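Side-chain contacts in ketosynthase (Streptomyces sp. MSC090213JE08, PDB 6KXD), which probably acts as the chain length factor that pairs with a ketosynthase in the highly reducing type II polyketide synthase system for ishigamide: residues F70-Q73 with E74-P78; E305-A308 with A309-A313. All coordinates share one frame; numbering follows the deposited sequence.

Contact 1: F70-Q73 with E74-P78; sequences FDIQ and EQLGP
Asp71 and Glu74 meet at the start of helix 72-76, where the N-cap carboxylate of Asp71 turns back on the first turn. Its OD2 takes the Glu74 N-H through the anti lone pair, 2.8 Å from Glu74 N at an N-H...O angle of 155°. Placing CG trans to the amide nitrogen (chi1 173°) brings the carboxylate to that N-H. Glu74, extended, crosses Asp71 at about a right angle, with its OE2 4.5 Å from Asp71 OD2. A water beside them joins backbone and side chains: it accepts from Asp71 N (2.9 Å) and from Gln75 NE2 (2.9 Å), and donates weakly to Glu74 OE2. In Gln75, chi1 (-68°) brings CG to Phe70 CE1, 4.1 Å away, and the bend at chi2 turns the amide toward the water.

Further out, Phe70 packs on Arg86, Leu90 and Val93 of helix 86-99, while Gln73 NE2 bonds to Thr81 OG1. At the other end Gly77, with positive phi, closes the helix by giving its N-H to Gln73 O (2.7 Å between Gly77 N and Gln73 O). The Glu74 N-H given to Asp71 and the helix N-terminus would probably ease the repulsion between the two carboxylates.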
loop_
_atom_site.group_PDB
_atom_site.type_symbol
_atom_site.label_atom_id
_atom_site.label_comp_id
_atom_site.label_asym_id
_atom_site.label_seq_id
_atom_site.Cartn_x
_atom_site.Cartn_y
_atom_site.Cartn_z
ATOM N N PHE B 70 11.051 2.478 -25.368
ATOM C CA PHE B 70 11.305 1.926 -24.045
ATOM C C PHE B 70 11.495 0.418 -24.139
ATOM O O PHE B 70 10.555 -0.277 -24.393
ATOM C CB PHE B 70 10.178 2.199 -23.050
ATOM C CG PHE B 70 10.566 1.835 -21.642
ATOM C CD1 PHE B 70 11.392 2.664 -20.905
ATOM C CD2 PHE B 70 10.141 0.657 -21.060
ATOM C CE1 PHE B 70 11.760 2.343 -19.608
ATOM C CE2 PHE B 70 10.528 0.321 -19.768
ATOM C CZ PHE B 70 11.340 1.162 -19.046
ATOM N N ASP B 71 12.730 -0.047 -23.931
ATOM C CA ASP B 71 13.000 -1.463 -23.915
ATOM C C ASP B 71 13.730 -1.769 -22.616
ATOM O O ASP B 71 14.727 -1.132 -22.308
ATOM C CB ASP B 71 13.830 -1.907 -25.127
ATOM C CG ASP B 71 14.258 -3.366 -25.051
ATOM O OD1 ASP B 71 13.467 -4.221 -25.457
ATOM O OD2 ASP B 71 15.318 -3.636 -24.456
ATOM N N ILE B 72 13.211 -2.741 -21.873
ATOM C CA ILE B 72 13.623 -2.938 -20.526
ATOM C C ILE B 72 15.115 -3.259 -20.514
ATOM O O ILE B 72 15.859 -2.660 -19.747
ATOM C CB ILE B 72 12.764 -4.013 -19.864
ATOM C CG1 ILE B 72 11.331 -3.482 -19.696
ATOM C CG2 ILE B 72 13.386 -4.506 -18.574
ATOM C CD1 ILE B 72 10.358 -4.540 -19.207
ATOM N N GLN B 73 15.525 -4.176 -21.385
ATOM C CA GLN B 73 16.908 -4.692 -21.298
ATOM C C GLN B 73 17.885 -3.642 -21.827
ATOM O O GLN B 73 18.993 -3.525 -21.315
ATOM C CB GLN B 73 16.980 -6.061 -21.975
ATOM C CG GLN B 73 16.313 -7.150 -21.140
ATOM C CD GLN B 73 16.833 -8.533 -21.450
ATOM O OE1 GLN B 73 16.826 -8.937 -22.611
ATOM N NE2 GLN B 73 17.256 -9.274 -20.417
ATOM N N GLU B 74 17.444 -2.846 -22.805
ATOM C CA GLU B 74 18.205 -1.754 -23.349
ATOM C C GLU B 74 18.466 -0.710 -22.264
ATOM O O GLU B 74 19.562 -0.177 -22.160
ATOM C CB GLU B 74 17.458 -1.119 -24.522
ATOM C CG GLU B 74 18.241 -0.035 -25.217
ATOM C CD GLU B 74 17.564 0.532 -26.451
ATOM O OE1 GLU B 74 18.199 1.354 -27.131
ATOM O OE2 GLU B 74 16.407 0.153 -26.722
ATOM N N GLN B 75 17.433 -0.403 -21.476
ATOM C CA GLN B 75 17.545 0.560 -20.408
ATOM C C GLN B 75 18.295 0.002 -19.196
ATOM O O GLN B 75 19.062 0.752 -18.602
ATOM C CB GLN B 75 16.142 1.047 -20.021
ATOM C CG GLN B 75 15.518 1.870 -21.145
ATOM C CD GLN B 75 16.297 3.145 -21.376
ATOM O OE1 GLN B 75 16.682 3.837 -20.434
ATOM N NE2 GLN B 75 16.554 3.461 -22.633
ATOM N N LEU B 76 18.051 -1.257 -18.810
ATOM C CA LEU B 76 18.478 -1.712 -17.505
ATOM C C LEU B 76 19.547 -2.795 -17.606
ATOM O O LEU B 76 20.039 -3.218 -16.597
ATOM C CB LEU B 76 17.268 -2.237 -16.743
ATOM C CG LEU B 76 16.287 -1.133 -16.372
ATOM C CD1 LEU B 76 15.040 -1.753 -15.753
ATOM C CD2 LEU B 76 16.955 -0.180 -15.398
ATOM N N GLY B 77 19.891 -3.178 -18.823
ATOM C CA GLY B 77 20.911 -4.166 -19.019
ATOM C C GLY B 77 20.374 -5.576 -18.862
ATOM O O GLY B 77 19.176 -5.835 -18.719
ATOM N N PRO B 78 21.264 -6.572 -18.950
ATOM C CA PRO B 78 20.830 -7.951 -19.071
ATOM C C PRO B 78 20.522 -8.640 -17.739
ATOM O O PRO B 78 19.947 -9.703 -17.775
ATOM C CB PRO B 78 22.046 -8.613 -19.738
ATOM C CG PRO B 78 23.204 -7.825 -19.205
ATOM C CD PRO B 78 22.713 -6.401 -19.091
HETATM O O HOH W 1 15.039 1.700 -24.390
#

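Contact 2: E305-A308 with A309-A313; sequences EALA and ALVPA
The last turn of helix 298-310 and its exit into the loop form this contact, and the bonding pattern records how the helix ends. Its straightest link is Val311 N to Leu307 O, 3.0 Å with an N-H...O angle of 166° and the donor tilted only 18° from the carbonyl plane. One and two residues earlier the bonds are weaker: Leu310 N shares its hydrogen weakly between Ala306 O (3.2 Å from Leu310 N) and Leu307 O (3.1 Å from Leu310 N), and Ala309 N divides likewise between Glu305 O and Ala306 O. Such three-centred bonds mark a turn mixing 4- and 3-residue spacing.

Leu307 O therefore accepts two N-H groups and also has Val311 CG2 against it, 3.2 Å away. The valine's chi1 of -59° sets CG2 between its own backbone N and C, obliquely against that carbonyl oxygen. Among the side chains, Leu307 CD2 lies 4.3 Å from Leu310 CD2. Leu307 rests on Leu356 and Cys358 of strand 354-360, Leu310 on Ala273 and Arg274 of helix 265-280, and Val311 on Val287 and Ala290 of strand 287-291.

Across the helix end, a water donates to both Ala308 O and Val311 O, each 2.6 Å from it. Pro312, the residue that would pair with Ala308 O, has no N-H, and the water takes that place, also donating to Val311 O.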
loop_
_atom_site.group_PDB
_atom_site.type_symbol
_atom_site.label_atom_id
_atom_site.label_comp_id
_atom_site.label_asym_id
_atom_site.label_seq_id
_atom_site.Cartn_x
_atom_site.Cartn_y
_atom_site.Cartn_z
ATOM N N GLU B 305 -14.849 20.869 -14.040
ATOM C CA GLU B 305 -15.860 21.948 -13.788
ATOM C C GLU B 305 -15.623 22.594 -12.417
ATOM O O GLU B 305 -15.721 23.803 -12.257
ATOM C CB GLU B 305 -17.296 21.420 -13.904
ATOM C CG GLU B 305 -17.717 21.119 -15.333
ATOM C CD GLU B 305 -17.408 22.244 -16.318
ATOM O OE1 GLU B 305 -16.362 22.165 -17.021
ATOM O OE2 GLU B 305 -18.196 23.214 -16.361
ATOM N N ALA B 306 -15.336 21.776 -11.409
ATOM C CA ALA B 306 -15.118 22.244 -10.037
ATOM C C ALA B 306 -13.913 23.193 -9.993
ATOM O O ALA B 306 -13.975 24.225 -9.358
ATOM C CB ALA B 306 -14.951 21.089 -9.093
ATOM N N LEU B 307 -12.792 22.818 -10.616
ATOM C CA LEU B 307 -11.606 23.640 -10.584
ATOM C C LEU B 307 -11.767 24.893 -11.446
ATOM O O LEU B 307 -11.241 25.928 -11.106
ATOM C CB LEU B 307 -10.402 22.825 -11.082
ATOM C CG LEU B 307 -9.880 21.862 -10.038
ATOM C CD1 LEU B 307 -8.847 20.943 -10.659
ATOM C CD2 LEU B 307 -9.296 22.621 -8.850
ATOM N N ALA B 308 -12.512 24.769 -12.537
ATOM C CA ALA B 308 -12.691 25.851 -13.468
ATOM C C ALA B 308 -13.445 26.960 -12.747
ATOM O O ALA B 308 -13.355 28.095 -13.130
ATOM C CB ALA B 308 -13.432 25.389 -14.700
ATOM N N ALA B 309 -14.193 26.601 -11.711
ATOM C CA ALA B 309 -14.920 27.612 -10.895
ATOM C C ALA B 309 -14.089 28.132 -9.710
ATOM O O ALA B 309 -14.286 29.230 -9.217
ATOM C CB ALA B 309 -16.184 26.996 -10.398
ATOM N N LEU B 310 -13.218 27.286 -9.194
ATOM C CA LEU B 310 -12.538 27.497 -7.970
ATOM C C LEU B 310 -11.278 28.341 -8.164
ATOM O O LEU B 310 -10.971 29.124 -7.280
ATOM C CB LEU B 310 -12.155 26.164 -7.351
ATOM C CG LEU B 310 -11.497 26.294 -5.987
ATOM C CD1 LEU B 310 -12.551 26.481 -4.930
ATOM C CD2 LEU B 310 -10.612 25.129 -5.664
ATOM N N VAL B 311 -10.531 28.131 -9.255
ATOM C CA VAL B 311 -9.254 28.813 -9.415
ATOM C C VAL B 311 -9.337 29.826 -10.546
ATOM O O VAL B 311 -10.254 29.787 -11.379
ATOM C CB VAL B 311 -8.096 27.808 -9.612
ATOM C CG1 VAL B 311 -8.004 26.877 -8.408
ATOM C CG2 VAL B 311 -8.256 27.045 -10.898
ATOM N N PRO B 312 -8.402 30.804 -10.618
ATOM C CA PRO B 312 -8.391 31.741 -11.733
ATOM C C PRO B 312 -8.343 30.961 -13.045
ATOM O O PRO B 312 -7.568 29.956 -13.115
ATOM C CB PRO B 312 -7.088 32.519 -11.544
ATOM C CG PRO B 312 -6.826 32.424 -10.087
ATOM C CD PRO B 312 -7.261 31.022 -9.721
ATOM N N ALA B 313 -9.104 31.402 -14.052
ATOM C CA ALA B 313 -9.128 30.705 -15.336
ATOM C C ALA B 313 -7.699 30.549 -15.888
ATOM O O ALA B 313 -7.377 29.529 -16.478
ATOM C CB ALA B 313 -10.000 31.415 -16.334
HETATM O O HOH W 2 -12.618 30.440 -12.244
#

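The two contacts lie on opposite sides of the chain's centre, their own centres 42 Å apart and their nearest atoms about 29 Å apart, so neither touches the other. Contact 1 comes first in sequence, within the range assigned to the N-terminal domain of beta-ketoacyl synthases, and spans the whole short helix 72-76 beside helix 86-99. Contact 2 follows much later, at the C-terminal end of helix 298-310, with side chains packing on strands 287-291 and 354-360. They share no helix or strand, and no other protein chain of the assembly touches either. One holds a whole short helix with both ends, the other the C-terminal end of a longer helix, at two separate places in the fold.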